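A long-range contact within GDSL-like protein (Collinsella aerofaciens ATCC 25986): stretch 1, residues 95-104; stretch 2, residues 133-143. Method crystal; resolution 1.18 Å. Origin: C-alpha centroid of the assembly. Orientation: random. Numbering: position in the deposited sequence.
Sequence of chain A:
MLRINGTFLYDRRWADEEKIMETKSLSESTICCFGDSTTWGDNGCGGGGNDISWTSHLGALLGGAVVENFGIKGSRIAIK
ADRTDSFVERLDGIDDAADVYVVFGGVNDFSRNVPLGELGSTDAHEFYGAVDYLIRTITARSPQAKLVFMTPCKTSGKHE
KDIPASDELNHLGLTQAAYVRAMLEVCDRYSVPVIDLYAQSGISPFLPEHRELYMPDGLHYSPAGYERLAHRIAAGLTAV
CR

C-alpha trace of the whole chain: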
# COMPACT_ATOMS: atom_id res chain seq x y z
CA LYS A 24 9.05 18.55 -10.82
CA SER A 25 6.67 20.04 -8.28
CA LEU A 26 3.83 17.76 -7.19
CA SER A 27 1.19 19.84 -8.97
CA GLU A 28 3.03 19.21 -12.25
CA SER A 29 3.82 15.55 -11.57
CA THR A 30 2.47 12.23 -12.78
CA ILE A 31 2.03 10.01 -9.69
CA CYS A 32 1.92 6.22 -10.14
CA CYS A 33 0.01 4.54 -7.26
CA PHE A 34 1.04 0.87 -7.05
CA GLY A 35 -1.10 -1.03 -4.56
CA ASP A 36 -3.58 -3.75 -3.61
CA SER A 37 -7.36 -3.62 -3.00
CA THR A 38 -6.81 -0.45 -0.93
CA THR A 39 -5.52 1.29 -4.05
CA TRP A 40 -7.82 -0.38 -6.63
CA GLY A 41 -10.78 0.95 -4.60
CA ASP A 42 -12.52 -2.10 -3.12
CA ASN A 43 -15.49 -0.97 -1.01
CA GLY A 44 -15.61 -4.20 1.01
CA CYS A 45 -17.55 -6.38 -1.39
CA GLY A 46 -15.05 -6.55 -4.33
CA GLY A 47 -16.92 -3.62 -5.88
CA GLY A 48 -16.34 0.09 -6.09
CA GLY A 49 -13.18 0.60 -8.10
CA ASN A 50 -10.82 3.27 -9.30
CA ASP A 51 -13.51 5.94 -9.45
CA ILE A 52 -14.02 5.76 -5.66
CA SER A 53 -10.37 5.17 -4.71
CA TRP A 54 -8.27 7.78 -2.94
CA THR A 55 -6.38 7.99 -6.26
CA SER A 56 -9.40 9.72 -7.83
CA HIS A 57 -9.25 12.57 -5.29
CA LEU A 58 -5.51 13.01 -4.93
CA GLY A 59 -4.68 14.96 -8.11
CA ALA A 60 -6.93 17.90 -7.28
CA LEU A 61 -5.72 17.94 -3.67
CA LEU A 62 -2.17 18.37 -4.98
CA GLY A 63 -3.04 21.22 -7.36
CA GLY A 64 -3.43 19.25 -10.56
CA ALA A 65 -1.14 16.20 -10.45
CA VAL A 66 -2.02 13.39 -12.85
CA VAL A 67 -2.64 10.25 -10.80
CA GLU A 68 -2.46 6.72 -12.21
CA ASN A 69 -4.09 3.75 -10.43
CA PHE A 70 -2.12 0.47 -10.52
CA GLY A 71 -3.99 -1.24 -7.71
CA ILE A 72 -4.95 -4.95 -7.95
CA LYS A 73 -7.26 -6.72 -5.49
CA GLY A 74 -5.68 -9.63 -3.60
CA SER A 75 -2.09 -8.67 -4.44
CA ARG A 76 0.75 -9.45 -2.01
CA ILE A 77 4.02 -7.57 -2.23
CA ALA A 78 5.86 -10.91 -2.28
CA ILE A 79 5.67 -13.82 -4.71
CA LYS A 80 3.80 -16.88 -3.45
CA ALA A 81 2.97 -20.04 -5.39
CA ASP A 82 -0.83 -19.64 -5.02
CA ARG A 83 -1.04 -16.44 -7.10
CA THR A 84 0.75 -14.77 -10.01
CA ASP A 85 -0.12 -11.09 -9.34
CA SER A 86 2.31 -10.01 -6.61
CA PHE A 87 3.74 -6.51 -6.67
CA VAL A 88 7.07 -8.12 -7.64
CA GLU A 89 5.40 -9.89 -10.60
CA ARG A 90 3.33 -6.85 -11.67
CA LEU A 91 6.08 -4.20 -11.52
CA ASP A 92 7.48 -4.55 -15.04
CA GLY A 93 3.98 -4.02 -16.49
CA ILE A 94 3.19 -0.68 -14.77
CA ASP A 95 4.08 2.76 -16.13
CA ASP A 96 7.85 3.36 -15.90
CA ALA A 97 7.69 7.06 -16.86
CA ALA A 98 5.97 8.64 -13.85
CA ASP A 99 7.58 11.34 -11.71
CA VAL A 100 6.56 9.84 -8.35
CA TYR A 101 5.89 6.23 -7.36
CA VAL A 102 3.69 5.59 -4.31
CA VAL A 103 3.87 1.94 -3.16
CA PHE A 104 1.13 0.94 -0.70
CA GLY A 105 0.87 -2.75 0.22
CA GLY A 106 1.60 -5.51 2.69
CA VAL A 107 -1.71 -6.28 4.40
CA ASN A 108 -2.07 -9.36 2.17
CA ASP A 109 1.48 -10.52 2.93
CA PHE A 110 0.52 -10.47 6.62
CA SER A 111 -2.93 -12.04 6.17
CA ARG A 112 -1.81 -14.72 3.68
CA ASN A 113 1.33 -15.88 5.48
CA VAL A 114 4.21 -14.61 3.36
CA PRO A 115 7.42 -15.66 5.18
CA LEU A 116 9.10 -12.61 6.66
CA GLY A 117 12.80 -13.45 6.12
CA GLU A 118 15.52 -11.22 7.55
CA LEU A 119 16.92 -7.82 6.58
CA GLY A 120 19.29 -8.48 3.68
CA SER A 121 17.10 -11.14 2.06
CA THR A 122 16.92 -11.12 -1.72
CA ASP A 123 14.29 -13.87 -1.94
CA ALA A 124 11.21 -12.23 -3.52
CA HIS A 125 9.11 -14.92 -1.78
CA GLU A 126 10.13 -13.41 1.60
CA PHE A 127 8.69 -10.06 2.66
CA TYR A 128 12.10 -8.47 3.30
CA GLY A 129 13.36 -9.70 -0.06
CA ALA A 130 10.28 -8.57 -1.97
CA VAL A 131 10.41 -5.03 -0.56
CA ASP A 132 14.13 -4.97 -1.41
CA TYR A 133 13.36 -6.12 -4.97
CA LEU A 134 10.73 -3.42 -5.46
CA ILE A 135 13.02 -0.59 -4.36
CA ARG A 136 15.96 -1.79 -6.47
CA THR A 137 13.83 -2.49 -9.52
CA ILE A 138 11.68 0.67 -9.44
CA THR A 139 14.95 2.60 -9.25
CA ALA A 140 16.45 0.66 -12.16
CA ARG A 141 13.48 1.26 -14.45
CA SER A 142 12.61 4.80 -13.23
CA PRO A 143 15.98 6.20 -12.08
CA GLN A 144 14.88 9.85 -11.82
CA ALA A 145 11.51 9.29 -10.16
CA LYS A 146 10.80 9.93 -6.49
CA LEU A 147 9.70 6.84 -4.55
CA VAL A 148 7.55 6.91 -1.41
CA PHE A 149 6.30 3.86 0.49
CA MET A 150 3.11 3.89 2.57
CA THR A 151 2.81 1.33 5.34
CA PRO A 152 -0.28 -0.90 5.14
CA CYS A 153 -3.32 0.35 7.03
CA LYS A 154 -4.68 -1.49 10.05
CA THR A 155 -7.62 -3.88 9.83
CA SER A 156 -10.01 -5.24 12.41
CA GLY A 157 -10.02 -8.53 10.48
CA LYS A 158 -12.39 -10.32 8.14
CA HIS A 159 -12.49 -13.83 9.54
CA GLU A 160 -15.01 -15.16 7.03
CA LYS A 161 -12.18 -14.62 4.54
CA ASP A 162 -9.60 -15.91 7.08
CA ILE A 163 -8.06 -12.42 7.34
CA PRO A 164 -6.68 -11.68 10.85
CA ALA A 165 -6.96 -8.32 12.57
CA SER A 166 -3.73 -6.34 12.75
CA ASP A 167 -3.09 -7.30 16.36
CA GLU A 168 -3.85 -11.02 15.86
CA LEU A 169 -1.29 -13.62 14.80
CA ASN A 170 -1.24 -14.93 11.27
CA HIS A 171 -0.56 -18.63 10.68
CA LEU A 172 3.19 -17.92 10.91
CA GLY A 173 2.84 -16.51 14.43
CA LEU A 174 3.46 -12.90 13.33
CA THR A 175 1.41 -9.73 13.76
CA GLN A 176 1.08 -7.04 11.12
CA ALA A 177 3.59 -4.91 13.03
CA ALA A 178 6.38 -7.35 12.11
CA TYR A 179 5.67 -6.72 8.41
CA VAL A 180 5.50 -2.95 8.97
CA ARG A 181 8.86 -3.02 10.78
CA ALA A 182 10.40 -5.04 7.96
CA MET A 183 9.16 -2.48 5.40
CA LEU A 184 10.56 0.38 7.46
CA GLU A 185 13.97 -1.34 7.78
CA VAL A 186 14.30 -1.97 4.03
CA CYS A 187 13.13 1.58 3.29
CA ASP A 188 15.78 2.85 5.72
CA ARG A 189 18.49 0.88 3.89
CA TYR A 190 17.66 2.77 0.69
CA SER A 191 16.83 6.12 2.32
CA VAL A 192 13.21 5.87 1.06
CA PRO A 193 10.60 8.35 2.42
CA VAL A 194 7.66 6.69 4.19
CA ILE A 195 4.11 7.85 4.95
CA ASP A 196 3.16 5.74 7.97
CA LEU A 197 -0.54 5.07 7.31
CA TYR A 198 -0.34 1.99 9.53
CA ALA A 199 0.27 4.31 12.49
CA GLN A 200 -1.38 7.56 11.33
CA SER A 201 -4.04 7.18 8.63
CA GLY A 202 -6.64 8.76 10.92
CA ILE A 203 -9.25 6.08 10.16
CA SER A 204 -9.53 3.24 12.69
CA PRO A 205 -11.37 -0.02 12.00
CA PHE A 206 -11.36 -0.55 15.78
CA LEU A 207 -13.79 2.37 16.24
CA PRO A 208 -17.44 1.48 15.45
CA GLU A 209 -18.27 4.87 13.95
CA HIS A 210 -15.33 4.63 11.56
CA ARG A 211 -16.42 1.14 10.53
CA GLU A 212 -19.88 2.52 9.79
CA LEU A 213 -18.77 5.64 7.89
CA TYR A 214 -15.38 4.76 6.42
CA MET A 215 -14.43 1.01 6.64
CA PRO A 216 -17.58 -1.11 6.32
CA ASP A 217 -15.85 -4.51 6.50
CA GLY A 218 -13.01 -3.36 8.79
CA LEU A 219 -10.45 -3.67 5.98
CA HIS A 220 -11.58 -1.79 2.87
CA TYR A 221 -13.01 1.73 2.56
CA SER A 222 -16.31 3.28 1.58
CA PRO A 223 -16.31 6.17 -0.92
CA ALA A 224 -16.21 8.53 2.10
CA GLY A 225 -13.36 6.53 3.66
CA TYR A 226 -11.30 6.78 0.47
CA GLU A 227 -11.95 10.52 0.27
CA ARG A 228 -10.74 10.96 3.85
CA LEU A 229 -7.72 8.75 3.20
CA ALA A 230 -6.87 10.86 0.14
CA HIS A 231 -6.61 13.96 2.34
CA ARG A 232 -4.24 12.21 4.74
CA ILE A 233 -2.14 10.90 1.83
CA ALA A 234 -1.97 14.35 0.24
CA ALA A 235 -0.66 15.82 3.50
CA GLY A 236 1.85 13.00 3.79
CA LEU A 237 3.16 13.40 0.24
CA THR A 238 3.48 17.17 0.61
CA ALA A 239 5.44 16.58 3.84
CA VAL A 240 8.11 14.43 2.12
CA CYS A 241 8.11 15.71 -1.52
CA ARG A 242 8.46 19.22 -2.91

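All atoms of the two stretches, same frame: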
# COMPACT_ATOMS: atom_id res chain seq x y z
N ASP A 95 3.42 1.62 -15.50
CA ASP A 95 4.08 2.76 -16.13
C ASP A 95 5.47 2.98 -15.53
O ASP A 95 5.61 3.03 -14.29
CB ASP A 95 3.21 3.99 -15.89
CG ASP A 95 3.76 5.25 -16.50
OD1 ASP A 95 4.60 5.19 -17.44
OD2 ASP A 95 3.33 6.35 -16.05
N ASP A 96 6.50 3.08 -16.38
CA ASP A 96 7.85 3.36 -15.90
C ASP A 96 8.25 4.83 -16.01
O ASP A 96 9.37 5.19 -15.63
CB ASP A 96 8.90 2.47 -16.59
CG ASP A 96 9.10 2.80 -18.07
OD1 ASP A 96 8.63 3.87 -18.54
OD2 ASP A 96 9.77 1.99 -18.76
N ALA A 97 7.35 5.69 -16.50
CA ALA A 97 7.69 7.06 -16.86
C ALA A 97 7.10 8.09 -15.91
O ALA A 97 7.18 9.28 -16.19
CB ALA A 97 7.23 7.34 -18.30
N ALA A 98 6.54 7.67 -14.76
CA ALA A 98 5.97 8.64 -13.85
C ALA A 98 7.06 9.40 -13.09
O ALA A 98 8.22 8.97 -12.99
CB ALA A 98 5.06 7.93 -12.84
N ASP A 99 6.66 10.53 -12.50
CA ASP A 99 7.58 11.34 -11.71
C ASP A 99 7.68 10.89 -10.27
O ASP A 99 8.72 11.07 -9.64
CB ASP A 99 7.11 12.80 -11.75
CG ASP A 99 7.00 13.31 -13.17
OD1 ASP A 99 8.03 13.36 -13.88
OD2 ASP A 99 5.88 13.63 -13.60
N VAL A 100 6.59 10.32 -9.73
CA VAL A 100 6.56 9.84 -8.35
C VAL A 100 5.91 8.47 -8.36
O VAL A 100 4.88 8.28 -9.04
CB VAL A 100 5.73 10.81 -7.46
CG1 VAL A 100 5.68 10.35 -6.00
CG2 VAL A 100 6.25 12.25 -7.55
N TYR A 101 6.48 7.54 -7.61
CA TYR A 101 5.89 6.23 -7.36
C TYR A 101 5.48 6.16 -5.90
O TYR A 101 6.30 6.45 -5.01
CB TYR A 101 6.88 5.09 -7.66
CG TYR A 101 7.01 4.97 -9.16
CD1 TYR A 101 7.82 5.83 -9.86
CD2 TYR A 101 6.20 4.08 -9.89
CE1 TYR A 101 7.86 5.82 -11.26
CE2 TYR A 101 6.21 4.06 -11.28
CZ TYR A 101 7.03 4.94 -11.96
OH TYR A 101 7.05 5.00 -13.33
N VAL A 102 4.23 5.77 -5.66
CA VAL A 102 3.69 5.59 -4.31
C VAL A 102 3.34 4.11 -4.18
O VAL A 102 2.45 3.62 -4.90
CB VAL A 102 2.45 6.47 -4.08
CG1 VAL A 102 1.86 6.20 -2.70
CG2 VAL A 102 2.80 7.96 -4.23
N VAL A 103 4.06 3.38 -3.31
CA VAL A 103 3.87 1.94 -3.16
C VAL A 103 3.18 1.70 -1.83
O VAL A 103 3.73 2.07 -0.78
CB VAL A 103 5.21 1.18 -3.24
CG1 VAL A 103 4.95 -0.32 -3.11
CG2 VAL A 103 5.96 1.52 -4.54
N PHE A 104 2.00 1.08 -1.86
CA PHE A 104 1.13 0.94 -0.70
C PHE A 104 0.64 -0.50 -0.67
O PHE A 104 -0.23 -0.88 -1.45
CB PHE A 104 -0.01 1.93 -0.90
CG PHE A 104 -1.07 1.98 0.20
CD1 PHE A 104 -0.79 1.71 1.54
CD2 PHE A 104 -2.37 2.38 -0.15
CE1 PHE A 104 -1.78 1.84 2.51
CE2 PHE A 104 -3.36 2.50 0.82
CZ PHE A 104 -3.06 2.22 2.15
N TYR A 133 13.49 -6.05 -3.51
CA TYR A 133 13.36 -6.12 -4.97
C TYR A 133 12.63 -4.91 -5.52
O TYR A 133 13.03 -4.35 -6.55
CB TYR A 133 12.63 -7.40 -5.38
CG TYR A 133 12.46 -7.52 -6.87
CD1 TYR A 133 11.33 -6.99 -7.51
CD2 TYR A 133 13.43 -8.19 -7.64
CE1 TYR A 133 11.18 -7.09 -8.87
CE2 TYR A 133 13.29 -8.30 -9.01
CZ TYR A 133 12.17 -7.74 -9.62
OH TYR A 133 12.03 -7.84 -11.00
N LEU A 134 11.50 -4.54 -4.91
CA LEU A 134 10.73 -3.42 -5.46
C LEU A 134 11.56 -2.15 -5.48
O LEU A 134 11.54 -1.40 -6.46
CB LEU A 134 9.45 -3.17 -4.67
CG LEU A 134 8.32 -4.21 -4.77
CD1 LEU A 134 7.12 -3.67 -3.99
CD2 LEU A 134 7.94 -4.49 -6.21
N ILE A 135 12.29 -1.85 -4.39
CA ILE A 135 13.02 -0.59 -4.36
C ILE A 135 14.13 -0.60 -5.40
O ILE A 135 14.30 0.37 -6.15
CB ILE A 135 13.55 -0.29 -2.95
CG1 ILE A 135 12.36 -0.04 -2.00
CG2 ILE A 135 14.53 0.90 -2.99
CD1 ILE A 135 12.70 -0.08 -0.53
N ARG A 136 14.88 -1.71 -5.48
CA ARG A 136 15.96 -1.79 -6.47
C ARG A 136 15.40 -1.67 -7.88
O ARG A 136 16.01 -1.03 -8.76
CB ARG A 136 16.73 -3.10 -6.32
CG ARG A 136 17.62 -3.16 -5.06
CD ARG A 136 18.46 -4.47 -5.07
NE ARG A 136 17.67 -5.67 -4.80
CZ ARG A 136 17.37 -6.63 -5.69
NH1 ARG A 136 17.78 -6.55 -6.95
NH2 ARG A 136 16.65 -7.69 -5.30
N THR A 137 14.27 -2.33 -8.14
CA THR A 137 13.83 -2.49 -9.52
C THR A 137 13.06 -1.25 -9.99
O THR A 137 13.18 -0.84 -11.16
CB THR A 137 13.02 -3.79 -9.66
OG1 THR A 137 13.83 -4.87 -9.18
CG2 THR A 137 12.65 -4.06 -11.12
N ILE A 138 12.28 -0.63 -9.10
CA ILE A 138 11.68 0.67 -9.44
C ILE A 138 12.79 1.65 -9.79
O ILE A 138 12.69 2.40 -10.77
CB ILE A 138 10.80 1.19 -8.30
CG1 ILE A 138 9.51 0.35 -8.18
CG2 ILE A 138 10.49 2.69 -8.48
CD1 ILE A 138 8.71 0.58 -6.89
N THR A 139 13.87 1.66 -8.99
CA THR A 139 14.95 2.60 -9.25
C THR A 139 15.63 2.30 -10.58
O THR A 139 15.96 3.22 -11.34
CB THR A 139 15.94 2.61 -8.08
OG1 THR A 139 15.24 2.91 -6.87
CG2 THR A 139 17.01 3.68 -8.33
N ALA A 140 15.80 1.01 -10.91
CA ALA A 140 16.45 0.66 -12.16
C ALA A 140 15.63 1.11 -13.36
O ALA A 140 16.19 1.55 -14.37
CB ALA A 140 16.72 -0.85 -12.20
N ARG A 141 14.30 0.97 -13.29
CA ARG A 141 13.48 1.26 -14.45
C ARG A 141 13.03 2.72 -14.48
O ARG A 141 12.64 3.22 -15.54
CB ARG A 141 12.29 0.30 -14.46
CG ARG A 141 11.22 0.59 -13.43
CD ARG A 141 10.31 -0.63 -13.19
NE ARG A 141 9.52 -0.98 -14.39
CZ ARG A 141 8.32 -0.49 -14.69
NH1 ARG A 141 7.73 0.39 -13.90
NH2 ARG A 141 7.72 -0.87 -15.84
N SER A 142 13.10 3.42 -13.35
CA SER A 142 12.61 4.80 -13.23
C SER A 142 13.62 5.58 -12.40
O SER A 142 13.31 6.04 -11.30
CB SER A 142 11.23 4.80 -12.55
OG SER A 142 10.31 3.98 -13.25
N PRO A 143 14.86 5.73 -12.91
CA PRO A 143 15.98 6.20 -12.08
C PRO A 143 15.88 7.63 -11.61
O PRO A 143 16.60 7.98 -10.67
CB PRO A 143 17.20 5.97 -12.99
CG PRO A 143 16.71 5.97 -14.32
CD PRO A 143 15.33 5.33 -14.25
O HOH W 1 12.52 1.81 -17.93
O HOH W 2 12.11 5.67 -17.15

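How do the two backbones lie? The strand that begins at Val100 runs nearly antiparallel to the helix of residues 133-141, at 162°, with the axes 11.0 Å apart at closest approach. That spacing leaves room for side chains between them, while the loop before the strand meets the helix's C-terminal end.

What does the loop offer at Asp95 and Asp96? Mostly backbone oxygens. Asp95 O accepts a weak hydrogen bond from Arg141 NH1 (3.4 Å), near the guanidinium plane, whereas Asp96 CB lies over one face of that group, 3.6 Å from Arg141 CZ. Asp96 O takes a short hydrogen bond from Ser142 OG (2.8 Å), just where the chain leaves helical geometry. Two waters reinforce this junction, each donating to Arg141 O and to Asp96, one at OD2 and the other at O.

Why does Tyr101 matter to both ends? Its hydroxyl ties the loop together, donating to Asp95 O (OH to O, 2.6 Å) and accepting from Ala98 N (N to OH, 3.1 Å). Its ring meets the helix obliquely, with Tyr101 CG 4.2 Å from Ile138 CG2.

What closes the contact? Val103, two residues on, again points toward the helix. Its CG2 packs 3.7 Å from Ile138 CD1 and its CG1 4.1 Å from Leu134 CD1, a buried apolar contact one helical turn long.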